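Local coordinates for putative exported protein (Bordetella parapertussis, PDB 3OCJ) that is of unknown function but probably binds S-adenosylmethionine and may transfer a methyl group to an unidentified substrate, at residues L209-R212 against F213-L217; A276-E280 against A281-D285. All coordinates share one frame; numbering follows the deposited sequence.

How the interactions relate
Two helices on one face of the mixed sheet of a Rossmann-like methyltransferase fold each contribute their closing turns. Interaction 1 comes first along the chain, in helix 203-216, which runs on to strands 217-218 and 221-226; interaction 2 follows later, where helix 271-280 ends and the chain turns toward strand 286-289. Their centres lie about 10 Å apart, and they meet directly. The indole of Trp214 packs against the turn at Ala281 and Gly282 and meets the Phe283 ring edge-to-face. In the conformer given, Arg211 NH2 lies 3.0 Å from Glu280 OE2, a salt bridge that the second conformer of Glu280 leaves doubtful. Aromatic packing thus joins the two helix ends, perhaps aided by charge.

Interaction 1 of 2, residues L209-R212 against F213-L217; sequences LYRR and FWQAL
The last two turns of helix 203-216, a helix flanking the central sheet of the methyltransferase fold, join Leu209-Arg212 to Phe213-Leu217 through contacts three and four residues apart. The tightest apolar one pairs Leu209 with Phe213. Phe213, with CG anti to its carbonyl carbon (chi1 -67°), swings its ring back along the helix to meet Leu209, whose branch point CG comes within 3.6 Å of Phe213 CZ. Both methyls straddle that far end of the ring, CD1 toward the CE1 side and CD2 toward CE2. The carbonyl oxygen of Leu209 stands over one face of the same ring, 3.5 Å from Phe213 CG and offset toward the rim, while accepting the amide of Phe213 at 3.0 Å from N to O. Tyr210 meets the Phe213 ring differently: Phe213 CD2 approaches near the plane of the tyrosine ring, 4.1 Å from Tyr210 CD1.

On the more polar side, Gln215 leans back over the preceding turn. Its CG rests 3.3 Å from Arg211 O, the oxygen that also receives Gln215 N, and its amide lies across the aliphatic part of Arg211, whose guanidinium pairs with Glu208. Ala216 N still reaches Arg212 O at 3.0 Å, though with a more bent N-H angle of 142°, and Leu217 then leaves the helix.

Phe213 is buried against Leu182, Leu191 of strand 188-192 and Ser193, whereas Tyr210 turns to helix 271-280, touching Gln277 and Leu278, with its hydroxyl hydrogen-bonded to Asn197. Trp214 forms a cation-pi contact with Lys303, and Ala216 rests on Tyr188 of strand 188-192.

Interaction 2 of 2, residues A276-E280 against A281-D285; sequences AQLEE and AGFTD
Leu278 sets its CD2 methyl obliquely by the CD2-CE2 side of the Phe283 ring, 3.8 Å from Phe283 CD2. That ring also turns an edge to the backbone: Leu278 O lies in its plane, 3.5 Å from Phe283 CD2. The same oxygen accepts Phe283 N at 3.0 Å, so one oxygen is bonded to the amide and lies beside the ring edge. With Phe283 CG anti to the carbonyl carbon (chi1 -69°), the ring is brought back beside the helix it follows.

This six-to-one bond belongs to a Schellman motif closing helix 271-280. Gly282 takes a positive phi of 111°, and its N reaches Glu279 O at 3.0 Å from above the carbonyl plane, not along a lone pair. One residue earlier, Ala281 N is held by Gln277 O in an ordinary helical bond.

A water donates to Glu279 O and to Phe283 O, each at 2.8 Å, bridging the last turn to the departing chain. Glu279 carries its carboxylate away from the turn to Arg275. On the buried side, Leu278 and Phe283 both rest on Leu223 of strand 221-226, with Val299 and Ala301 of strand 298-302 alongside.

Interaction 1 of 2, residues L209-R212 against F213-L217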
loop_
_atom_site.group_PDB
_atom_site.type_symbol
_atom_site.label_atom_id
_atom_site.label_comp_id
_atom_site.label_asym_id
_atom_site.label_seq_id
_atom_site.Cartn_x
_atom_site.Cartn_y
_atom_site.Cartn_z
ATOM N N LEU A 209 1.734 -10.641 12.913
ATOM C CA LEU A 209 0.875 -9.485 12.683
ATOM C C LEU A 209 -0.560 -9.959 12.429
ATOM O O LEU A 209 -1.511 -9.434 13.002
ATOM C CB LEU A 209 1.396 -8.667 11.503
ATOM C CG LEU A 209 0.521 -7.474 11.106
ATOM C CD1 LEU A 209 0.631 -6.350 12.111
ATOM C CD2 LEU A 209 0.880 -6.967 9.724
ATOM N N TYR A 210 -0.705 -10.978 11.589
ATOM C CA TYR A 210 -2.031 -11.529 11.311
ATOM C C TYR A 210 -2.688 -12.073 12.577
ATOM O O TYR A 210 -3.900 -11.955 12.749
ATOM C CB TYR A 210 -1.965 -12.623 10.244
ATOM C CG TYR A 210 -1.548 -12.162 8.857
ATOM C CD1 TYR A 210 -1.608 -10.821 8.482
ATOM C CD2 TYR A 210 -1.096 -13.090 7.921
ATOM C CE1 TYR A 210 -1.242 -10.423 7.196
ATOM C CE2 TYR A 210 -0.714 -12.705 6.646
ATOM C CZ TYR A 210 -0.792 -11.378 6.287
ATOM O OH TYR A 210 -0.423 -10.987 5.025
ATOM N N ARG A 211 -1.894 -12.672 13.460
ATOM C CA ARG A 211 -2.429 -13.173 14.719
ATOM C C ARG A 211 -2.953 -12.035 15.592
ATOM O O ARG A 211 -3.996 -12.170 16.237
ATOM C CB ARG A 211 -1.388 -13.989 15.482
ATOM C CG ARG A 211 -2.025 -15.034 16.375
ATOM C CD ARG A 211 -0.995 -15.791 17.191
ATOM N NE ARG A 211 0.043 -16.419 16.374
ATOM C CZ ARG A 211 -0.050 -17.629 15.830
ATOM N NH1 ARG A 211 -1.148 -18.355 15.992
ATOM N NH2 ARG A 211 0.962 -18.109 15.127
ATOM N N ARG A 212 -2.239 -10.909 15.609
ATOM C CA ARG A 212 -2.723 -9.748 16.355
ATOM C C ARG A 212 -4.016 -9.213 15.754
ATOM O O ARG A 212 -4.933 -8.839 16.479
ATOM C CB ARG A 212 -1.642 -8.670 16.429
ATOM C CG ARG A 212 -0.484 -9.111 17.316
ATOM C CD ARG A 212 0.676 -8.145 17.321
ATOM N NE ARG A 212 1.734 -8.658 18.189
ATOM C CZ ARG A 212 1.856 -8.359 19.477
ATOM N NH1 ARG A 212 0.998 -7.530 20.053
ATOM N NH2 ARG A 212 2.843 -8.888 20.188
ATOM N N PHE A 213 -4.109 -9.212 14.427
ATOM C CA PHE A 213 -5.371 -8.845 13.783
ATOM C C PHE A 213 -6.499 -9.794 14.220
ATOM O O PHE A 213 -7.592 -9.363 14.558
ATOM C CB PHE A 213 -5.246 -8.894 12.261
ATOM C CG PHE A 213 -4.330 -7.853 11.670
ATOM C CD1 PHE A 213 -3.981 -6.711 12.368
ATOM C CD2 PHE A 213 -3.844 -8.018 10.374
ATOM C CE1 PHE A 213 -3.138 -5.755 11.784
ATOM C CE2 PHE A 213 -3.018 -7.068 9.784
ATOM C CZ PHE A 213 -2.662 -5.938 10.491
ATOM N N TRP A 214 -6.233 -11.093 14.206
ATOM C CA TRP A 214 -7.247 -12.069 14.598
ATOM C C TRP A 214 -7.696 -11.831 16.037
ATOM O O TRP A 214 -8.887 -11.837 16.343
ATOM C CB TRP A 214 -6.675 -13.472 14.449
ATOM C CG TRP A 214 -7.658 -14.590 14.626
ATOM C CD1 TRP A 214 -8.312 -15.274 13.638
ATOM C CD2 TRP A 214 -8.099 -15.162 15.870
ATOM N NE1 TRP A 214 -9.124 -16.246 14.195
ATOM C CE2 TRP A 214 -9.010 -16.193 15.561
ATOM C CE3 TRP A 214 -7.802 -14.905 17.217
ATOM C CZ2 TRP A 214 -9.630 -16.964 16.545
ATOM C CZ3 TRP A 214 -8.426 -15.676 18.194
ATOM C CH2 TRP A 214 -9.326 -16.688 17.850
ATOM N N GLN A 215 -6.735 -11.595 16.921
ATOM C CA GLN A 215 -7.053 -11.365 18.324
ATOM C C GLN A 215 -7.878 -10.088 18.519
ATOM O O GLN A 215 -8.739 -10.025 19.401
ATOM C CB GLN A 215 -5.766 -11.381 19.158
ATOM C CG GLN A 215 -5.150 -12.780 19.222
ATOM C CD GLN A 215 -3.724 -12.808 19.752
ATOM O OE1 GLN A 215 -3.080 -11.769 19.900
ATOM N NE2 GLN A 215 -3.219 -14.010 20.026
ATOM N N ALA A 216 -7.650 -9.092 17.661
ATOM C CA ALA A 216 -8.370 -7.823 17.748
ATOM C C ALA A 216 -9.809 -7.916 17.232
ATOM O O ALA A 216 -10.648 -7.085 17.578
ATOM C CB ALA A 216 -7.607 -6.724 17.007
ATOM N N LEU A 217 -10.103 -8.922 16.418
ATOM C CA LEU A 217 -11.453 -9.070 15.865
ATOM C C LEU A 217 -12.403 -9.736 16.851
ATOM O O LEU A 217 -12.008 -10.599 17.632
ATOM C CB LEU A 217 -11.419 -9.869 14.561
ATOM C CG LEU A 217 -10.871 -9.084 13.370
ATOM C CD1 LEU A 217 -10.527 -10.027 12.219
ATOM C CD2 LEU A 217 -11.866 -8.025 12.917
#

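Interaction 2 of 2, residues A276-E280 against A281-D285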
loop_
_atom_site.group_PDB
_atom_site.type_symbol
_atom_site.label_atom_id
_atom_site.label_comp_id
_atom_site.label_asym_id
_atom_site.label_seq_id
_atom_site.Cartn_x
_atom_site.Cartn_y
_atom_site.Cartn_z
ATOM N N ALA A 276 -1.408 -19.824 4.047
ATOM C CA ALA A 276 -0.767 -20.531 5.157
ATOM C C ALA A 276 -0.596 -19.633 6.380
ATOM O O ALA A 276 -0.861 -20.054 7.514
ATOM C CB ALA A 276 0.581 -21.112 4.708
ATOM N N GLN A 277 -0.161 -18.396 6.162
ATOM C CA GLN A 277 0.015 -17.475 7.286
ATOM C C GLN A 277 -1.323 -17.161 7.954
ATOM O O GLN A 277 -1.434 -17.161 9.178
ATOM C CB GLN A 277 0.676 -16.188 6.809
ATOM C CG GLN A 277 2.086 -16.371 6.259
ATOM C CD GLN A 277 2.612 -15.111 5.634
ATOM O OE1 GLN A 277 2.013 -14.573 4.706
ATOM N NE2 GLN A 277 3.736 -14.613 6.151
ATOM N N LEU A 278 -2.338 -16.883 7.142
ATOM C CA LEU A 278 -3.628 -16.495 7.701
ATOM C C LEU A 278 -4.283 -17.656 8.449
ATOM O O LEU A 278 -4.913 -17.452 9.494
ATOM C CB LEU A 278 -4.556 -15.951 6.608
ATOM C CG LEU A 278 -4.195 -14.560 6.072
ATOM C CD1 LEU A 278 -4.948 -14.315 4.770
ATOM C CD2 LEU A 278 -4.522 -13.475 7.095
ATOM N N GLU A 279 -4.157 -18.866 7.903
ATOM C CA GLU A 279 -4.710 -20.047 8.567
ATOM C C GLU A 279 -3.992 -20.326 9.888
ATOM O O GLU A 279 -4.636 -20.652 10.888
ATOM C CB GLU A 279 -4.696 -21.253 7.623
ATOM C CG GLU A 279 -5.743 -21.108 6.518
ATOM C CD GLU A 279 -5.769 -22.249 5.517
ATOM O OE1 GLU A 279 -4.838 -23.080 5.509
ATOM O OE2 GLU A 279 -6.732 -22.286 4.722
ATOM N N GLU A 280 -2.673 -20.173 9.903
ATOM C CA GLU A 280 -1.913 -20.335 11.144
ATOM C C GLU A 280 -2.393 -19.334 12.195
ATOM O O GLU A 280 -2.500 -19.666 13.379
ATOM C CB GLU A 280 -0.408 -20.178 10.895
ATOM C CG GLU A 280 0.439 -20.035 12.163
ATOM C CD GLU A 280 0.289 -21.202 13.126
ATOM O OE1 GLU A 280 -0.049 -22.327 12.684
ATOM O OE2 GLU A 280 0.523 -20.990 14.337
ATOM N N ALA A 281 -2.681 -18.108 11.754
ATOM C CA ALA A 281 -3.198 -17.069 12.641
ATOM C C ALA A 281 -4.632 -17.287 13.116
ATOM O O ALA A 281 -5.097 -16.555 13.992
ATOM C CB ALA A 281 -3.074 -15.713 11.972
ATOM N N GLY A 282 -5.336 -18.261 12.536
ATOM C CA GLY A 282 -6.671 -18.624 12.999
ATOM C C GLY A 282 -7.827 -18.293 12.063
ATOM O O GLY A 282 -9.000 -18.535 12.392
ATOM N N PHE A 283 -7.508 -17.725 10.904
ATOM C CA PHE A 283 -8.538 -17.353 9.936
ATOM C C PHE A 283 -9.062 -18.527 9.118
ATOM O O PHE A 283 -8.359 -19.511 8.885
ATOM C CB PHE A 283 -8.032 -16.245 9.007
ATOM C CG PHE A 283 -7.857 -14.927 9.693
ATOM C CD1 PHE A 283 -8.955 -14.107 9.927
ATOM C CD2 PHE A 283 -6.606 -14.511 10.125
ATOM C CE1 PHE A 283 -8.800 -12.885 10.567
ATOM C CE2 PHE A 283 -6.443 -13.293 10.770
ATOM C CZ PHE A 283 -7.537 -12.479 10.995
ATOM N N THR A 284 -10.314 -18.398 8.682
ATOM C CA THR A 284 -10.967 -19.392 7.840
ATOM C C THR A 284 -11.706 -18.691 6.704
ATOM O O THR A 284 -11.758 -17.459 6.637
ATOM C CB THR A 284 -11.981 -20.231 8.650
ATOM O OG1 THR A 284 -13.016 -19.378 9.159
ATOM C CG2 THR A 284 -11.294 -20.930 9.813
ATOM N N ASP A 285 -12.270 -19.483 5.802
ATOM C CA ASP A 285 -13.148 -18.979 4.748
ATOM C C ASP A 285 -12.512 -17.882 3.887
ATOM O O ASP A 285 -13.177 -16.917 3.504
ATOM C CB ASP A 285 -14.473 -18.478 5.341
ATOM C CG ASP A 285 -15.270 -19.583 6.016
ATOM O OD1 ASP A 285 -15.033 -20.769 5.710
ATOM O OD2 ASP A 285 -16.138 -19.260 6.852
HETATM O O HOH W 1 -7.359 -21.372 10.665
#